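Local coordinates for scyllo-inositol 2-dehydrogenase (NADP(+)) IolW (Bacillus subtilis subsp. subtilis, PDB 3GDO), which catalyses the reversible NADPH-dependent reduction of scyllo-inosose to scyllo-inositol and cannot use NADH in place of NADPH, at residues L25-E30 with R264-D269; V71-P74 with E80-M83; Y153-P158 with A202-A207; F248-I253 with G272-E277. All blocks are in the same frame, centred on the assembly; numbering follows the deposited sequence. Where two conformers were deposited one is given.

Contact 1: residues L25-E30 with R264-D269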
# COMPACT_ATOMS: atom_id res chain seq x y z
N LEU B 25 32.63 -9.05 12.81
CA LEU B 25 34.06 -8.97 12.48
C LEU B 25 34.81 -9.99 13.31
O LEU B 25 35.65 -10.72 12.80
CB LEU B 25 34.60 -7.56 12.67
CG LEU B 25 34.12 -6.48 11.68
CD1 LEU B 25 34.47 -5.07 12.15
CD2 LEU B 25 34.72 -6.72 10.32
N ASP B 26 34.42 -10.11 14.58
CA ASP B 26 34.95 -11.10 15.52
C ASP B 26 34.93 -12.57 15.06
O ASP B 26 35.82 -13.33 15.45
CB ASP B 26 34.24 -10.95 16.87
CG ASP B 26 34.81 -11.86 17.95
OD1 ASP B 26 35.95 -11.61 18.37
OD2 ASP B 26 34.11 -12.80 18.39
N VAL B 27 33.93 -13.00 14.29
CA VAL B 27 33.92 -14.43 13.89
C VAL B 27 34.63 -14.71 12.55
O VAL B 27 34.70 -15.86 12.13
CB VAL B 27 32.52 -15.10 13.92
CG1 VAL B 27 31.89 -14.97 15.31
CG2 VAL B 27 31.59 -14.50 12.84
N LEU B 28 35.11 -13.68 11.88
CA LEU B 28 35.73 -13.85 10.57
C LEU B 28 37.26 -13.83 10.68
O LEU B 28 37.84 -12.80 10.98
CB LEU B 28 35.26 -12.74 9.63
CG LEU B 28 33.77 -12.79 9.26
CD1 LEU B 28 33.39 -11.60 8.41
CD2 LEU B 28 33.46 -14.11 8.54
N ASP B 29 37.95 -14.95 10.44
CA ASP B 29 39.42 -14.88 10.57
C ASP B 29 40.17 -14.01 9.54
O ASP B 29 41.35 -13.69 9.76
CB ASP B 29 40.13 -16.21 10.86
CG ASP B 29 39.35 -17.43 10.42
OD1 ASP B 29 39.03 -17.54 9.22
OD2 ASP B 29 39.11 -18.31 11.28
N GLU B 30 39.48 -13.58 8.48
CA GLU B 30 40.00 -12.59 7.57
C GLU B 30 40.34 -11.25 8.24
O GLU B 30 40.97 -10.38 7.63
CB GLU B 30 38.99 -12.29 6.45
CG GLU B 30 38.64 -13.45 5.54
CD GLU B 30 37.35 -14.14 5.95
OE1 GLU B 30 37.25 -14.57 7.13
OE2 GLU B 30 36.46 -14.24 5.09
N ARG B 264 24.23 -13.03 20.86
CA ARG B 264 24.56 -14.22 20.08
C ARG B 264 25.46 -13.86 18.88
O ARG B 264 25.49 -12.71 18.43
CB ARG B 264 23.30 -14.97 19.62
CG ARG B 264 22.43 -15.52 20.77
CD ARG B 264 21.33 -16.48 20.28
NE ARG B 264 20.19 -15.81 19.66
CZ ARG B 264 19.13 -15.37 20.34
NH1 ARG B 264 19.08 -15.53 21.65
NH2 ARG B 264 18.12 -14.76 19.71
N LYS B 265 26.21 -14.84 18.40
CA LYS B 265 27.17 -14.66 17.32
C LYS B 265 26.84 -15.68 16.27
O LYS B 265 26.25 -16.68 16.61
CB LYS B 265 28.60 -14.96 17.82
CG LYS B 265 29.35 -13.76 18.37
CD LYS B 265 30.78 -14.15 18.74
CE LYS B 265 31.25 -13.40 19.98
NZ LYS B 265 31.10 -11.91 19.82
N PRO B 266 27.23 -15.43 15.01
CA PRO B 266 27.10 -16.47 13.97
C PRO B 266 28.10 -17.61 14.20
O PRO B 266 29.31 -17.37 14.19
CB PRO B 266 27.43 -15.73 12.68
CG PRO B 266 27.38 -14.26 13.02
CD PRO B 266 27.71 -14.15 14.46
N GLU B 267 27.62 -18.83 14.42
CA GLU B 267 28.53 -19.93 14.77
C GLU B 267 28.17 -21.24 14.11
O GLU B 267 28.98 -22.17 14.10
CB GLU B 267 28.60 -20.13 16.27
CG GLU B 267 29.70 -19.32 16.93
CD GLU B 267 29.31 -18.83 18.32
OE1 GLU B 267 28.22 -19.20 18.82
OE2 GLU B 267 30.11 -18.06 18.92
N ASP B 268 26.95 -21.31 13.58
CA ASP B 268 26.51 -22.48 12.82
C ASP B 268 25.53 -22.08 11.72
O ASP B 268 25.23 -20.89 11.55
CB ASP B 268 25.88 -23.52 13.75
CG ASP B 268 24.64 -23.01 14.44
OD1 ASP B 268 24.53 -23.18 15.66
OD2 ASP B 268 23.78 -22.40 13.76
N ASP B 269 25.01 -23.09 11.01
CA ASP B 269 24.13 -22.90 9.84
C ASP B 269 22.71 -22.39 10.15
O ASP B 269 21.97 -22.01 9.25
CB ASP B 269 24.07 -24.20 9.06
CG ASP B 269 25.45 -24.75 8.79
OD1 ASP B 269 26.19 -24.11 8.00
OD2 ASP B 269 25.82 -25.79 9.40
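Where the first helix of the Rossmann domain, 15-26, runs out, D26 and V27 meet K265 and P266 of a long loop belonging to the C-terminal alpha/beta domain, so the contact is a small seam between the two halves of the chain. Its polar part is a long salt bridge: D26 OD2 lies 3.4 Å from K265 NZ. D26 OD2 is also 3.3 Å from K265 CE, so the carboxylate addresses the last methylene as much as the ammonium group. The two side chains cross at roughly a right angle; the lysine, after a straight start, bends at chi3 and again at chi4 (-55°). Such a bridge, partly exposed and loosely spaced, probably contributes less than a short buried one.

V27 supplies the apolar part. The V27 and K265 side chains run past each other in opposite senses, with V27 CG1 3.7 Å from K265 CD. Both methyls also lean on the backbone of P266: V27 CG1 is 3.7 Å and V27 CG2 3.9 Å from P266 O. The proline ring is touched more lightly, V27 CG2 standing 4.2 Å from P266 CD. Around this seam, V27 and P266 both rest on L303 at the start of helix 303-315, P266 also touches L24 of helix 15-26 and W271, and K265 packs on P23 of that same helix.

Contact 2: residues V71-P74 with E80-M83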
# COMPACT_ATOMS: atom_id res chain seq x y z
N VAL B 71 33.22 3.35 10.18
CA VAL B 71 32.74 4.59 10.78
C VAL B 71 31.32 4.40 11.37
O VAL B 71 30.35 4.20 10.65
CB VAL B 71 32.82 5.77 9.81
CG1 VAL B 71 32.39 7.04 10.51
CG2 VAL B 71 34.27 5.92 9.30
N THR B 72 31.25 4.39 12.69
CA THR B 72 29.95 4.37 13.36
C THR B 72 29.72 5.65 14.21
O THR B 72 28.80 5.69 14.99
CB THR B 72 29.78 3.11 14.22
OG1 THR B 72 30.51 3.29 15.42
CG2 THR B 72 30.23 1.81 13.46
N THR B 73 30.51 6.69 14.06
CA THR B 73 30.29 7.89 14.86
C THR B 73 28.94 8.52 14.46
O THR B 73 28.43 8.20 13.38
CB THR B 73 31.46 8.88 14.79
OG1 THR B 73 31.85 9.06 13.44
CG2 THR B 73 32.67 8.34 15.59
N PRO B 74 28.33 9.37 15.34
CA PRO B 74 26.97 9.86 15.03
C PRO B 74 26.88 10.66 13.73
O PRO B 74 27.86 11.31 13.33
CB PRO B 74 26.62 10.75 16.25
CG PRO B 74 27.52 10.27 17.35
CD PRO B 74 28.81 9.88 16.64
N GLU B 80 33.16 14.25 8.37
CA GLU B 80 34.49 14.68 8.76
C GLU B 80 35.44 13.49 8.96
O GLU B 80 36.53 13.44 8.40
CB GLU B 80 34.33 15.36 10.10
CG GLU B 80 34.84 16.76 10.25
CD GLU B 80 34.45 17.28 11.62
OE1 GLU B 80 33.24 17.56 11.84
OE2 GLU B 80 35.35 17.36 12.49
N HIS B 81 35.00 12.54 9.77
CA HIS B 81 35.75 11.33 10.07
C HIS B 81 36.06 10.51 8.81
O HIS B 81 37.20 10.09 8.61
CB HIS B 81 34.99 10.48 11.09
CG HIS B 81 35.08 11.01 12.49
ND1 HIS B 81 34.68 10.27 13.58
CD2 HIS B 81 35.55 12.18 12.97
CE1 HIS B 81 34.88 10.98 14.68
NE2 HIS B 81 35.41 12.14 14.34
N THR B 82 35.06 10.31 7.97
CA THR B 82 35.23 9.57 6.73
C THR B 82 36.27 10.25 5.82
O THR B 82 37.15 9.58 5.28
CB THR B 82 33.89 9.38 6.01
OG1 THR B 82 32.94 8.78 6.92
CG2 THR B 82 34.05 8.45 4.80
N MET B 83 36.15 11.57 5.66
CA MET B 83 37.09 12.31 4.83
C MET B 83 38.50 12.15 5.37
O MET B 83 39.41 11.81 4.61
CB MET B 83 36.72 13.80 4.73
CG MET B 83 37.53 14.52 3.60
SD MET B 83 37.46 13.73 1.98
CE MET B 83 36.56 15.05 1.14
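T82 OG1 is hydrogen-bonded to H78 O, one turn back in helix 78-87, and lies against V71, whose CG1 and CG2 are each 4.0 Å from T82 OG1. The pair illustrates a beta-alpha step of the Rossmann fold, in which strand 68-71 leads through a short loop into helix 78-87, and the chain then returns to the parallel neighbour, strand 91-95, completing a beta-alpha-beta crossover. The hydroxyl's hydrogen is spent inside the helix, which is consistent with a polar group lying against a valine. V71 has CG1 anti to its backbone N (chi1 -177°), which sets both methyls astride the threonine oxygen, and V71 CG1 also reaches within 4.4 Å of H81 CB. The valine is further enclosed by L11 of strand 6-11 and V92 of strand 91-95, placing it in the layer between sheet and helix.

The second half of the contact pairs T73 with H81, the threonine side chain lying athwart that of the histidine. Both T73 and H81 also touch L11 and M37, and T73 reaches the glycine-rich turn that follows strand 6-11, a pattern consistent with the dinucleotide-binding loop of a Rossmann fold, here in an NADP-dependent enzyme. Against the imidazole T73 presents two branches: T73 OG1 lies 3.1 Å from H81 ND1, obliquely to the ring, whereas the methyl CG2 of T73 is 3.4 Å from ND1 of H81 and 3.6 Å from its CE1.

Contact 3: residues Y153-P158 with A202-A207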
# COMPACT_ATOMS: atom_id res chain seq x y z
N TYR B 153 7.20 -0.73 6.07
CA TYR B 153 8.20 -0.83 7.14
C TYR B 153 7.72 0.03 8.29
O TYR B 153 8.07 1.20 8.41
CB TYR B 153 9.54 -0.29 6.63
CG TYR B 153 10.78 -0.69 7.41
CD1 TYR B 153 12.05 -0.60 6.80
CD2 TYR B 153 10.70 -1.18 8.72
CE1 TYR B 153 13.18 -0.95 7.50
CE2 TYR B 153 11.84 -1.57 9.42
CZ TYR B 153 13.08 -1.43 8.80
OH TYR B 153 14.23 -1.76 9.46
N ASN B 154 6.88 -0.56 9.13
CA ASN B 154 6.09 0.20 10.07
C ASN B 154 6.62 -0.03 11.45
O ASN B 154 7.32 -1.00 11.69
CB ASN B 154 4.65 -0.29 10.04
CG ASN B 154 3.95 0.00 8.76
OD1 ASN B 154 3.92 1.14 8.27
ND2 ASN B 154 3.32 -1.01 8.23
N ARG B 155 6.24 0.81 12.40
CA ARG B 155 6.49 0.47 13.79
C ARG B 155 5.32 1.03 14.63
O ARG B 155 4.53 1.85 14.14
CB ARG B 155 7.83 1.05 14.24
CG ARG B 155 7.81 2.57 14.31
CD ARG B 155 9.20 3.25 14.31
NE ARG B 155 8.98 4.68 14.16
CZ ARG B 155 9.71 5.64 14.74
NH1 ARG B 155 9.39 6.91 14.54
NH2 ARG B 155 10.75 5.34 15.50
N TYR B 156 5.23 0.60 15.88
CA TYR B 156 4.28 1.20 16.84
C TYR B 156 5.08 1.93 17.91
O TYR B 156 5.55 1.34 18.85
CB TYR B 156 3.36 0.15 17.49
CG TYR B 156 2.26 0.79 18.35
CD1 TYR B 156 1.22 1.53 17.76
CD2 TYR B 156 2.29 0.68 19.74
CE1 TYR B 156 0.24 2.12 18.52
CE2 TYR B 156 1.28 1.28 20.52
CZ TYR B 156 0.27 1.98 19.89
OH TYR B 156 -0.71 2.56 20.63
N ARG B 157 5.22 3.24 17.75
CA ARG B 157 5.96 4.06 18.70
C ARG B 157 5.21 5.39 18.79
O ARG B 157 5.65 6.40 18.29
CB ARG B 157 7.43 4.22 18.27
CG ARG B 157 8.33 3.03 18.68
CD ARG B 157 9.63 3.02 17.90
NE ARG B 157 10.58 2.00 18.36
CZ ARG B 157 10.61 0.75 17.92
NH1 ARG B 157 9.73 0.35 17.03
NH2 ARG B 157 11.51 -0.11 18.38
N PRO B 158 4.02 5.36 19.44
CA PRO B 158 3.10 6.50 19.47
C PRO B 158 3.62 7.69 20.28
O PRO B 158 3.23 8.82 20.03
CB PRO B 158 1.84 5.92 20.12
CG PRO B 158 2.34 4.81 20.95
CD PRO B 158 3.51 4.23 20.26
N ALA B 202 5.33 14.07 9.68
CA ALA B 202 5.25 13.72 11.10
C ALA B 202 3.75 13.57 11.45
O ALA B 202 3.02 14.55 11.55
CB ALA B 202 5.89 14.81 11.92
N GLN B 203 3.31 12.33 11.61
CA GLN B 203 1.99 12.04 12.13
C GLN B 203 1.82 12.24 13.63
O GLN B 203 0.73 12.59 14.08
CB GLN B 203 1.62 10.60 11.82
CG GLN B 203 0.72 10.49 10.65
CD GLN B 203 0.39 9.06 10.29
OE1 GLN B 203 1.09 8.11 10.67
NE2 GLN B 203 -0.69 8.91 9.54
N ARG B 204 2.85 11.96 14.40
CA ARG B 204 2.68 11.89 15.85
C ARG B 204 2.46 13.27 16.47
O ARG B 204 2.92 14.29 15.93
CB ARG B 204 3.81 11.13 16.53
CG ARG B 204 3.73 9.63 16.27
CD ARG B 204 4.97 8.93 16.77
NE ARG B 204 6.19 9.52 16.22
CZ ARG B 204 7.42 9.18 16.60
NH1 ARG B 204 7.61 8.24 17.53
NH2 ARG B 204 8.46 9.80 16.07
N GLU B 205 1.75 13.26 17.60
CA GLU B 205 1.23 14.46 18.25
C GLU B 205 2.24 15.61 18.39
O GLU B 205 1.96 16.74 17.97
CB GLU B 205 0.61 14.12 19.61
CG GLU B 205 -0.62 14.97 19.92
CD GLU B 205 -0.80 15.26 21.41
OE1 GLU B 205 -0.82 14.30 22.23
OE2 GLU B 205 -0.91 16.46 21.78
N ASN B 206 3.40 15.33 18.98
CA ASN B 206 4.37 16.41 19.17
C ASN B 206 5.64 16.26 18.33
O ASN B 206 6.68 16.81 18.68
CB ASN B 206 4.70 16.54 20.66
CG ASN B 206 3.53 17.07 21.48
OD1 ASN B 206 2.84 16.32 22.18
ND2 ASN B 206 3.26 18.37 21.34
N ALA B 207 5.54 15.54 17.21
CA ALA B 207 6.71 15.09 16.44
C ALA B 207 7.61 16.19 15.84
O ALA B 207 7.11 17.11 15.20
CB ALA B 207 6.26 14.11 15.33
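One hydrogen bond carries the contact between R157 and R204: R204 NH1 donates to R157 O over 2.8 Å, with an N-H...O angle of 157°. The oxygen lies at the edge of the guanidinium, near its plane, and the donor lies in the plane of the carbonyl, a favourable geometry for both groups. A bend at chi3 (-53°) of R204 turns the guanidinium toward that oxygen. The salt bridge lies beyond the two segments, where R204 NE is paired with D211.

Van der Waals contacts are few. R204 CD lies 3.0 Å from R157 O, the same oxygen that takes the hydrogen bond, and 3.7 Å from P158 O, and R157 CB stands 4.1 Å from R204 NH1.

The charges are alike in the third pairing. R155 NH1 approaches one face of the R204 guanidinium, 3.6 Å from CZ of R204 and 3.4 Å from its NH2; the two planes are turned 55° apart, so this is not a flat stack. R155 NE is held by S230.

Within the C-terminal domain the contact joins the loops following strands 146-152 and 195-201 at the surface. Two cations this near would be expected to repel, and the cost is probably offset by D211 beside R204 and by the carbonyl acceptor at its edge.

Contact 4: residues F248-I253 with G272-E277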
# COMPACT_ATOMS: atom_id res chain seq x y z
N PHE B 248 4.21 -12.77 -4.66
CA PHE B 248 4.89 -13.18 -3.42
C PHE B 248 4.43 -12.25 -2.33
O PHE B 248 4.56 -11.02 -2.46
CB PHE B 248 6.41 -13.15 -3.59
CG PHE B 248 7.18 -13.80 -2.45
CD1 PHE B 248 7.00 -15.15 -2.16
CD2 PHE B 248 8.08 -13.05 -1.68
CE1 PHE B 248 7.69 -15.76 -1.12
CE2 PHE B 248 8.79 -13.64 -0.64
CZ PHE B 248 8.60 -15.01 -0.34
N ILE B 249 3.85 -12.80 -1.26
CA ILE B 249 3.35 -11.96 -0.14
C ILE B 249 3.98 -12.48 1.11
O ILE B 249 3.88 -13.68 1.39
CB ILE B 249 1.84 -12.03 0.08
CG1 ILE B 249 1.02 -11.77 -1.21
CG2 ILE B 249 1.44 -11.11 1.27
CD1 ILE B 249 1.21 -10.48 -1.82
N LYS B 250 4.63 -11.61 1.88
CA LYS B 250 5.34 -12.08 3.07
C LYS B 250 5.28 -11.09 4.22
O LYS B 250 5.45 -9.87 4.00
CB LYS B 250 6.81 -12.39 2.71
CG LYS B 250 7.59 -12.98 3.90
CD LYS B 250 9.05 -13.39 3.52
CE LYS B 250 9.76 -14.05 4.70
NZ LYS B 250 9.55 -13.30 6.06
N TYR B 251 5.09 -11.63 5.42
CA TYR B 251 5.16 -10.85 6.67
C TYR B 251 6.51 -11.05 7.39
O TYR B 251 7.21 -12.02 7.16
CB TYR B 251 4.05 -11.27 7.64
CG TYR B 251 2.61 -11.00 7.21
CD1 TYR B 251 1.84 -10.05 7.91
CD2 TYR B 251 2.04 -11.67 6.13
CE1 TYR B 251 0.52 -9.77 7.55
CE2 TYR B 251 0.69 -11.42 5.75
CZ TYR B 251 -0.06 -10.46 6.48
OH TYR B 251 -1.35 -10.20 6.17
N GLY B 252 6.83 -10.14 8.30
CA GLY B 252 7.89 -10.42 9.29
C GLY B 252 9.13 -9.61 8.93
O GLY B 252 9.18 -8.92 7.88
N ILE B 253 10.12 -9.69 9.80
CA ILE B 253 11.37 -8.97 9.65
C ILE B 253 12.51 -9.95 9.99
O ILE B 253 12.33 -10.89 10.78
CB ILE B 253 11.34 -7.71 10.55
CG1 ILE B 253 12.19 -6.57 9.95
CG2 ILE B 253 11.59 -8.08 12.05
CD1 ILE B 253 12.67 -5.54 10.97
N GLY B 272 20.46 -16.68 11.14
CA GLY B 272 19.63 -15.92 10.19
C GLY B 272 18.38 -16.63 9.70
O GLY B 272 17.69 -16.13 8.80
N ALA B 273 18.08 -17.80 10.29
CA ALA B 273 16.90 -18.60 9.92
C ALA B 273 15.61 -17.81 10.21
O ALA B 273 15.50 -17.14 11.23
CB ALA B 273 16.87 -19.93 10.67
N ASP B 274 14.65 -17.93 9.32
CA ASP B 274 13.35 -17.30 9.52
C ASP B 274 12.47 -18.23 10.34
O ASP B 274 12.76 -19.43 10.47
CB ASP B 274 12.72 -17.00 8.15
CG ASP B 274 11.70 -15.83 8.19
OD1 ASP B 274 11.42 -15.33 9.29
OD2 ASP B 274 11.18 -15.46 7.12
N VAL B 275 11.44 -17.66 10.95
CA VAL B 275 10.42 -18.42 11.68
C VAL B 275 9.39 -18.99 10.67
O VAL B 275 8.90 -18.25 9.82
CB VAL B 275 9.70 -17.53 12.73
CG1 VAL B 275 8.90 -18.38 13.67
CG2 VAL B 275 10.70 -16.72 13.55
N PRO B 276 9.09 -20.31 10.74
CA PRO B 276 8.14 -20.97 9.81
C PRO B 276 6.79 -20.27 9.62
O PRO B 276 6.23 -20.33 8.53
CB PRO B 276 7.92 -22.34 10.45
CG PRO B 276 9.24 -22.62 11.13
CD PRO B 276 9.71 -21.28 11.66
N GLU B 277 6.29 -19.61 10.66
CA GLU B 277 5.01 -18.91 10.58
C GLU B 277 5.12 -17.72 9.64
O GLU B 277 4.11 -17.25 9.12
CB GLU B 277 4.46 -18.48 11.95
CG GLU B 277 5.51 -18.32 13.11
CD GLU B 277 5.95 -19.67 13.75
OE1 GLU B 277 6.66 -19.65 14.79
OE2 GLU B 277 5.59 -20.76 13.24
O HOH W 1 13.00 -13.43 10.63
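K250 NZ and D274 OD2 form the tight part of this contact, a salt bridge of 2.9 Å in which the oxygen offers its syn lone pair. The lysine reaches it with a chain extended through three torsions and then bent at chi4 (-45°), and the two side chains approach from opposite directions. CE of K250, carried along with NZ, lies 3.1 Å from D274 OD2. The ammonium group has two further acceptors. One is Y251 O, which accepts from K250 NZ at 2.9 Å, the nitrogen standing 25° off the plane of that carbonyl; the other is the carbonyl O of F278. Three partners suit the three hydrogens of a charged amine, and their grip would fix its rotation. D274 OD2 in turn also takes a hydrogen bond from S297.

K250 closes strand 246-250, which lies between strands 239-243 and 280-286 in the large mixed sheet of the C-terminal domain, and D274 belongs to the loop that leads into strand 280-286. The salt bridge therefore ties the end of one strand to the approach of its antiparallel neighbour. From the same strand end, Y251 OH reaches Y251 OH of the second subunit.

The other carboxylate oxygen faces a looser arrangement. V275 N donates to D274 OD1 over 2.9 Å, coming from above the carboxylate plane. Direct contact with 248-253 is replaced here by a single water, which donates both to D274 OD1 at 2.8 Å and to I253 O at 2.6 Å.

The four contacts sample both halves of the dehydrogenase. Contact 2 lies wholly in the Rossmann domain, contacts 3 and 4 in the C-terminal domain, and contact 1 joins the two, with its centre 25 Å from that of contact 2. Contacts 1 and 4 alternate along the chain and share the connection between helix 256-261 and strand 280-286, their centres 23 Å apart. Contacts 3 and 4 come within about 4 Å at their nearest atoms without touching, and both reach the second subunit. In contact 2, T73 touches the probable cofactor-binding turn; contact 4, its centre about 34 Å from that of contact 2, lies on the opposite side of the chain's centre.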